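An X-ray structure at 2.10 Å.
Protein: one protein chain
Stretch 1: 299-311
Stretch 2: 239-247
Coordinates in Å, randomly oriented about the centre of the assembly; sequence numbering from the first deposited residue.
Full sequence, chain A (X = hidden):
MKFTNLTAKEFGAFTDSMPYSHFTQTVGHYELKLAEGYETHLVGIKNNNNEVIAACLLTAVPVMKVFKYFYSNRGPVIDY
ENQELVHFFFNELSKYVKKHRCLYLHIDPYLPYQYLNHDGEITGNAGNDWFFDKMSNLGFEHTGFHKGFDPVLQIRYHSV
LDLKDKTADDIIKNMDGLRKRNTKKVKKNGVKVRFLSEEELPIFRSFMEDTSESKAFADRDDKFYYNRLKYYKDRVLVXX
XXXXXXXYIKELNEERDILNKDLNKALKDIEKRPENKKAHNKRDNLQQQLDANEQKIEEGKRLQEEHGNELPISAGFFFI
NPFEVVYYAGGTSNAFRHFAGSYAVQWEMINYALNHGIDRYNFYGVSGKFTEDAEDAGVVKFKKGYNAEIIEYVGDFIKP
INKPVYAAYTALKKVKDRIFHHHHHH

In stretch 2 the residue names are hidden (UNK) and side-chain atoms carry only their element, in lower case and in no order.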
# COMPACT_ATOMS: atom_id res chain seq x y z
N GLU A 299 14.33 -3.19 -31.10
CA GLU A 299 13.24 -2.52 -30.38
C GLU A 299 13.82 -1.55 -29.36
O GLU A 299 13.31 -0.44 -29.19
CB GLU A 299 12.33 -3.52 -29.65
CG GLU A 299 11.17 -2.82 -28.91
CD GLU A 299 10.38 -3.73 -27.96
OE1 GLU A 299 9.28 -3.32 -27.51
OE2 GLU A 299 10.85 -4.85 -27.65
N GLY A 300 14.88 -1.96 -28.68
CA GLY A 300 15.50 -1.09 -27.69
C GLY A 300 16.01 0.20 -28.31
O GLY A 300 15.80 1.29 -27.77
N LYS A 301 16.68 0.08 -29.45
CA LYS A 301 17.20 1.25 -30.12
C LYS A 301 16.09 2.18 -30.57
O LYS A 301 16.20 3.40 -30.44
CB LYS A 301 18.07 0.83 -31.31
CG LYS A 301 19.38 0.21 -30.86
CD LYS A 301 20.21 -0.28 -32.03
CE LYS A 301 21.55 -0.84 -31.55
NZ LYS A 301 22.32 -1.43 -32.68
N ARG A 302 15.00 1.61 -31.09
CA ARG A 302 13.88 2.42 -31.54
C ARG A 302 13.23 3.16 -30.37
O ARG A 302 12.93 4.36 -30.47
CB ARG A 302 12.85 1.54 -32.25
CG ARG A 302 11.64 2.32 -32.76
CD ARG A 302 10.63 1.39 -33.41
NE ARG A 302 10.19 0.36 -32.48
CZ ARG A 302 9.44 0.59 -31.40
NH1 ARG A 302 9.10 -0.41 -30.61
NH2 ARG A 302 9.02 1.82 -31.14
N LEU A 303 13.00 2.46 -29.25
CA LEU A 303 12.38 3.10 -28.09
C LEU A 303 13.29 4.17 -27.51
O LEU A 303 12.83 5.24 -27.10
CB LEU A 303 12.05 2.06 -27.01
CG LEU A 303 10.90 1.09 -27.31
CD1 LEU A 303 10.85 0.03 -26.22
CD2 LEU A 303 9.57 1.84 -27.40
N GLN A 304 14.59 3.89 -27.48
CA GLN A 304 15.57 4.83 -26.94
C GLN A 304 15.54 6.13 -27.74
O GLN A 304 15.56 7.22 -27.16
CB GLN A 304 16.98 4.22 -26.99
CG GLN A 304 18.06 5.10 -26.38
CD GLN A 304 19.46 4.52 -26.53
OE1 GLN A 304 20.28 4.62 -25.61
NE2 GLN A 304 19.74 3.92 -27.68
N GLU A 305 15.48 6.03 -29.06
CA GLU A 305 15.45 7.23 -29.89
C GLU A 305 14.16 8.01 -29.71
O GLU A 305 14.16 9.24 -29.71
CB GLU A 305 15.65 6.89 -31.36
CG GLU A 305 17.02 6.33 -31.68
CD GLU A 305 17.41 6.49 -33.14
OE1 GLU A 305 16.59 6.11 -34.01
OE2 GLU A 305 18.52 6.99 -33.41
N GLU A 306 13.05 7.31 -29.55
CA GLU A 306 11.78 8.00 -29.38
C GLU A 306 11.56 8.58 -27.98
O GLU A 306 11.09 9.71 -27.84
CB GLU A 306 10.62 7.07 -29.72
CG GLU A 306 9.28 7.55 -29.18
CD GLU A 306 8.10 6.80 -29.76
OE1 GLU A 306 8.15 5.55 -29.80
OE2 GLU A 306 7.13 7.46 -30.18
N HIS A 307 11.93 7.82 -26.95
CA HIS A 307 11.69 8.25 -25.58
C HIS A 307 12.90 8.74 -24.79
O HIS A 307 12.73 9.36 -23.75
CB HIS A 307 11.03 7.11 -24.79
CG HIS A 307 9.86 6.50 -25.50
ND1 HIS A 307 8.59 7.03 -25.44
CD2 HIS A 307 9.78 5.41 -26.30
CE1 HIS A 307 7.78 6.30 -26.18
NE2 HIS A 307 8.47 5.31 -26.71
N GLY A 308 14.10 8.48 -25.27
CA GLY A 308 15.28 8.89 -24.53
C GLY A 308 15.89 7.65 -23.89
O GLY A 308 15.35 6.56 -24.05
N ASN A 309 16.98 7.79 -23.15
CA ASN A 309 17.61 6.61 -22.58
C ASN A 309 16.88 5.95 -21.41
O ASN A 309 17.11 4.78 -21.13
CB ASN A 309 19.05 6.90 -22.18
CG ASN A 309 19.82 5.63 -21.87
OD1 ASN A 309 20.32 5.45 -20.76
ND2 ASN A 309 19.89 4.74 -22.84
N GLU A 310 16.02 6.69 -20.70
CA GLU A 310 15.27 6.09 -19.60
C GLU A 310 13.79 6.07 -19.88
O GLU A 310 13.16 7.11 -20.07
CB GLU A 310 15.48 6.80 -18.26
CG GLU A 310 14.77 6.01 -17.13
CD GLU A 310 14.83 6.65 -15.75
OE1 GLU A 310 14.08 7.62 -15.49
OE2 GLU A 310 15.63 6.17 -14.92
N LEU A 311 13.22 4.86 -19.91
CA LEU A 311 11.80 4.72 -20.15
C LEU A 311 11.12 4.30 -18.85
O LEU A 311 11.28 3.16 -18.38
CB LEU A 311 11.51 3.67 -21.23
CG LEU A 311 10.02 3.53 -21.53
CD1 LEU A 311 9.50 4.84 -22.11
CD2 LEU A 311 9.77 2.38 -22.50
N UNK A 239 9.00 3.76 -5.48
CA UNK A 239 9.71 2.96 -6.48
C UNK A 239 9.22 3.22 -7.90
O UNK A 239 8.03 3.40 -8.13
c UNK A 239 8.19 2.91 -4.59
c UNK A 239 8.07 1.63 -5.37
c UNK A 239 9.44 1.52 -6.03
N UNK A 240 10.16 3.27 -8.83
CA UNK A 240 9.88 3.47 -10.25
C UNK A 240 10.53 2.31 -11.03
O UNK A 240 11.73 2.07 -10.90
c UNK A 240 11.50 5.96 -12.79
c UNK A 240 10.48 4.79 -10.76
c UNK A 240 10.54 4.86 -12.31
c UNK A 240 9.14 5.09 -12.86
N UNK A 241 9.72 1.60 -11.80
CA UNK A 241 10.24 0.51 -12.63
C UNK A 241 10.58 1.23 -13.93
O UNK A 241 9.79 2.07 -14.40
c UNK A 241 9.16 -0.54 -12.87
N UNK A 242 11.72 0.92 -14.51
CA UNK A 242 12.14 1.60 -15.72
C UNK A 242 13.17 0.80 -16.51
O UNK A 242 13.70 -0.21 -16.04
c UNK A 242 16.50 2.50 -14.74
c UNK A 242 14.08 2.76 -14.64
c UNK A 242 15.35 2.25 -12.63
c UNK A 242 15.28 2.75 -15.36
o UNK A 242 17.73 1.99 -12.75
c UNK A 242 12.76 2.94 -15.35
c UNK A 242 14.13 2.51 -13.27
c UNK A 242 16.53 2.25 -13.37
N UNK A 243 13.46 1.27 -17.71
CA UNK A 243 14.46 0.63 -18.55
C UNK A 243 15.48 1.69 -18.92
O UNK A 243 15.10 2.78 -19.35
c UNK A 243 14.98 -0.42 -20.76
c UNK A 243 13.86 0.09 -19.86
c UNK A 243 12.11 -1.52 -20.80
c UNK A 243 12.83 -1.01 -19.56
N UNK A 244 16.75 1.37 -18.72
CA UNK A 244 17.86 2.24 -19.09
C UNK A 244 18.31 1.56 -20.38
O UNK A 244 18.88 0.48 -20.34
c UNK A 244 20.19 2.99 -18.41
c UNK A 244 18.98 2.17 -18.03
o UNK A 244 20.77 3.69 -17.57
n UNK A 244 20.60 2.91 -19.67
N UNK A 245 18.04 2.19 -21.52
CA UNK A 245 18.39 1.53 -22.77
C UNK A 245 19.86 1.23 -23.03
O UNK A 245 20.17 0.16 -23.53
c UNK A 245 15.69 0.82 -24.19
c UNK A 245 15.38 3.15 -23.72
c UNK A 245 17.73 2.27 -23.94
c UNK A 245 14.00 2.96 -23.66
c UNK A 245 13.46 1.69 -23.87
c UNK A 245 16.24 2.08 -23.97
c UNK A 245 14.31 0.62 -24.14
N UNK A 246 20.76 2.14 -22.67
CA UNK A 246 22.18 1.85 -22.88
C UNK A 246 22.57 0.57 -22.14
O UNK A 246 23.26 -0.28 -22.69
o UNK A 246 23.28 5.30 -22.88
c UNK A 246 23.10 4.15 -23.34
c UNK A 246 23.07 2.99 -22.38
o UNK A 246 22.95 3.92 -24.56
N UNK A 247 22.13 0.44 -20.90
CA UNK A 247 22.47 -0.75 -20.12
C UNK A 247 21.74 -1.98 -20.65
O UNK A 247 22.30 -3.07 -20.69
o UNK A 247 23.58 1.17 -15.86
c UNK A 247 22.80 0.74 -18.06
c UNK A 247 22.13 -0.52 -18.64
c UNK A 247 22.59 0.89 -16.56
o UNK A 247 21.45 0.73 -16.09

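Position 239 has three side-chain carbons that close a ring onto its own backbone N, and nothing from stretch 1 comes near it; the closure identifies Pro 239. Position 240 carries four carbons forked at the second, the pattern of leucine. Leu 240 touches stretch 1 lightly, its CD2 lying 4.1 Å from Glu 310 OE1. A single carbon at position 241, directed away from stretch 1, defines Ala 241.

Position 242 has one carbon leading to a six-carbon ring that bears an oxygen, hence Tyr 242. Glu 310 OE2 lies over one face of this ring, 3.5 Å from Tyr 242 CD1. Position 243 has four carbons forked at the first, one arm two carbons long: the beta-branched Ile 243. Its CB is 4.5 Å from Leu 311 CB, on the same face of the sheet.

At position 244 two carbons are followed by one oxygen and one nitrogen, an amide on a short stem, so Asn 244. It occupies the N-cap position, right before a helix. Its ND2 approaches Asn 309 OD1 to 2.8 Å, but the angle is too poor for a hydrogen bond.

Position 245 shows one carbon and a six-carbon ring without oxygen, which makes it Phe 245. Gly 300 O and Gln 304 N lie over one ring face, with Gly 300 O 3.6 Å from Phe 245 CD2, while Gly 308 O sits at the edge, 3.4 Å from CD1 of Phe 245. Leu 303 CB reaches Phe 245 CZ at 3.5 Å, and Leu 311 CB reaches Phe 245 CE1 at 3.6 Å.

Position 246 has two carbons, the second carrying two oxygens: Asp 246. Its OD1 is 3.0 Å from Gln 304 OE1, a meeting of two acceptors. Position 247 is one carbon longer, with two oxygens on the third, and is Glu 247; it makes no contact with stretch 1.

The contact combines an antiparallel strand pairing with an aromatic anchor. Ile 243 N donates to Leu 311 O (3.0 Å, 152°) and Leu 311 N to Ile 243 O (2.9 Å, 167°), a reciprocal pair that fixes the register. Phe 245 N then donates to Asn 309 O (2.8 Å, 164°), extending the backbone link into the first turn of the helix. The ring of Phe 245 thus packs against both helix and strand, and this residue has the largest covered area, 147 Å².

Stretch 2 239-247: PLAYINFDE
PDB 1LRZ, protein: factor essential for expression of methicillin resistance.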